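Local coordinates for D,D-dipeptidase/D,D-carboxypeptidase (Enterococcus faecalis, PDB 4MUQ), which is a zinc-dependent D,D-dipeptidase/D,D-carboxypeptidase of vancomycin resistance, acting on D-Ala-D-Ala and probably on peptides that end in it, at residues 34-39 with 50-55. Sequence-based numbering, arbitrary orientation.
Sequences GLVPAD and DVANVL. With PE3 (3,6,9,12,15,18,21,24,27,30,33,36,39-tridecaoxahentetracontane-1,41-diol), chain K.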
loop_
_atom_site.group_PDB
_atom_site.type_symbol
_atom_site.label_atom_id
_atom_site.label_comp_id
_atom_site.label_asym_id
_atom_site.label_seq_id
_atom_site.Cartn_x
_atom_site.Cartn_y
_atom_site.Cartn_z
ATOM N N GLY A 34 -3.251 5.780 14.520
ATOM C CA GLY A 34 -2.371 6.777 13.953
ATOM C C GLY A 34 -2.981 7.403 12.709
ATOM O O GLY A 34 -2.256 7.918 11.861
ATOM N N LEU A 35 -4.309 7.362 12.600
ATOM C CA LEU A 35 -4.992 7.997 11.474
ATOM C C LEU A 35 -5.048 9.484 11.711
ATOM O O LEU A 35 -5.353 9.935 12.824
ATOM C CB LEU A 35 -6.415 7.455 11.304
ATOM C CG LEU A 35 -6.512 6.015 10.822
ATOM C CD1 LEU A 35 -7.960 5.535 10.821
ATOM C CD2 LEU A 35 -5.911 5.869 9.424
ATOM N N VAL A 36 -4.727 10.249 10.672
ATOM C CA VAL A 36 -4.806 11.702 10.735
ATOM C C VAL A 36 -5.361 12.215 9.414
ATOM O O VAL A 36 -5.303 11.518 8.409
ATOM C CB VAL A 36 -3.424 12.361 10.985
ATOM C CG1 VAL A 36 -2.814 11.895 12.311
ATOM C CG2 VAL A 36 -2.487 12.089 9.834
ATOM N N PRO A 37 -5.917 13.437 9.417
ATOM C CA PRO A 37 -6.367 14.006 8.144
ATOM C C PRO A 37 -5.192 14.161 7.197
ATOM O O PRO A 37 -4.131 14.625 7.614
ATOM C CB PRO A 37 -6.904 15.382 8.548
ATOM C CG PRO A 37 -7.307 15.222 9.979
ATOM C CD PRO A 37 -6.274 14.295 10.563
ATOM N N ALA A 38 -5.387 13.806 5.935
ATOM C CA ALA A 38 -4.302 13.861 4.964
ATOM C C ALA A 38 -3.877 15.291 4.683
ATOM O O ALA A 38 -2.706 15.559 4.429
ATOM C CB ALA A 38 -4.704 13.178 3.678
ATOM N N ASP A 39 -4.834 16.214 4.743
ATOM C CA ASP A 39 -4.582 17.604 4.393
ATOM C C ASP A 39 -5.615 18.474 5.097
ATOM O O ASP A 39 -6.774 18.065 5.226
ATOM C CB ASP A 39 -4.683 17.770 2.869
ATOM C CG ASP A 39 -4.147 19.109 2.387
ATOM O OD1 ASP A 39 -3.045 19.137 1.798
ATOM O OD2 ASP A 39 -4.814 20.144 2.598
ATOM N N ASP A 50 2.192 8.531 8.811
ATOM C CA ASP A 50 3.406 8.527 8.002
ATOM C C ASP A 50 3.083 8.550 6.508
ATOM O O ASP A 50 3.812 9.153 5.718
ATOM C CB ASP A 50 4.317 7.355 8.384
ATOM C CG ASP A 50 4.822 7.457 9.815
ATOM O OD1 ASP A 50 4.945 8.593 10.327
ATOM O OD2 ASP A 50 5.086 6.401 10.428
ATOM N N VAL A 51 1.967 7.936 6.132
ATOM C CA VAL A 51 1.509 7.937 4.746
ATOM C C VAL A 51 1.030 9.341 4.300
ATOM O O VAL A 51 1.324 9.797 3.185
ATOM C CB VAL A 51 0.406 6.885 4.531
ATOM C CG1 VAL A 51 0.011 6.828 3.083
ATOM C CG2 VAL A 51 0.891 5.508 4.993
ATOM N N ALA A 52 0.284 10.024 5.166
ATOM C CA ALA A 52 -0.121 11.405 4.904
ATOM C C ALA A 52 1.115 12.275 4.706
ATOM O O ALA A 52 1.154 13.128 3.821
ATOM C CB ALA A 52 -0.976 11.934 6.049
ATOM N N ASN A 53 2.143 12.050 5.515
ATOM C CA ASN A 53 3.359 12.833 5.369
ATOM C C ASN A 53 4.037 12.597 4.024
ATOM O O ASN A 53 4.502 13.543 3.389
ATOM C CB ASN A 53 4.308 12.587 6.541
ATOM C CG ASN A 53 3.769 13.152 7.841
ATOM O OD1 ASN A 53 2.912 14.040 7.832
ATOM N ND2 ASN A 53 4.262 12.642 8.966
ATOM N N VAL A 54 4.068 11.343 3.579
ATOM C CA VAL A 54 4.680 11.022 2.300
ATOM C C VAL A 54 3.905 11.656 1.143
ATOM O O VAL A 54 4.496 12.190 0.196
ATOM C CB VAL A 54 4.786 9.491 2.124
ATOM C CG1 VAL A 54 5.076 9.129 0.683
ATOM C CG2 VAL A 54 5.869 8.935 3.041
ATOM N N LEU A 55 2.576 11.620 1.238
ATOM C CA LEU A 55 1.735 12.209 0.209
ATOM C C LEU A 55 2.069 13.690 0.071
ATOM O O LEU A 55 2.229 14.191 -1.039
ATOM C CB LEU A 55 0.258 12.033 0.565
ATOM C CG LEU A 55 -0.718 12.210 -0.593
ATOM C CD1 LEU A 55 -0.485 11.123 -1.636
ATOM C CD2 LEU A 55 -2.154 12.187 -0.082
HETATM O O43 PE3 K . -1.904 8.211 17.225
HETATM C C42 PE3 K . -2.347 7.642 18.463
HETATM C C41 PE3 K . -3.879 7.631 18.520
HETATM O O40 PE3 K . -4.353 6.844 17.412
HETATM C C39 PE3 K . -5.791 6.688 17.321
HETATM C C38 PE3 K . -6.716 7.902 17.144
HETATM O O37 PE3 K . -6.673 8.862 18.210
HETATM O O HOH W 1 -1.126 14.195 2.777
#
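Ala52 of the helix sets its methyl group against Val36 of the strand and against the backbone of Ala38, where the chain turns a corner. The apolar part of the contact is small. Ala52 CB lies 4.0 Å from Ala38 CA, so one side of the methyl rests on main chain. Its second neighbour is a side-chain branch, Val36 CG2, at 4.1 Å from Ala52 CB. Val36 has CG1 anti to its carbonyl carbon (chi1 -60°), which turns CG2 in between the backbone N and that carbon and brings this branch up to the helix. The carbonyl of Pro37 is the third neighbour, with Pro37 O 4.4 Å from Ala52 CB. With alanine on both sides the backbones come close: the CA atoms of Ala38 and Ala52 are 4.8 Å apart.

No direct hydrogen bond joins the two segments. A water does so instead. It donates to Ala38 O and to Ala52 O, at 2.7 Å from each. The carbonyl of Ala38 has a second donor in Gln56 NE2, one residue beyond 50-55, which also bonds Asp39 OD1. Asp39 OD2 forms a salt bridge with Arg41. At the other end of the strand segment, Gly34 N donates a long hydrogen bond to O40 of a bound polyethylene glycol fragment, 3.3 Å away.

The contact packs one strand of a two-stranded antiparallel hairpin against the helix that follows it, within the hedgehog/DD-peptidase fold of this M15B metallopeptidase. Strand 35-39 pairs with strand 45-48, and helix 49-62 starts directly after. The zinc lies about 13 Å from the side chain of Ala38. On another side of this helix, Val51 and Val54 pack on Phe148 and Tyr171 of the four-stranded sheet that contributes zinc ligands Asp115 and His168, so helix 49-62 lies between hairpin and sheet.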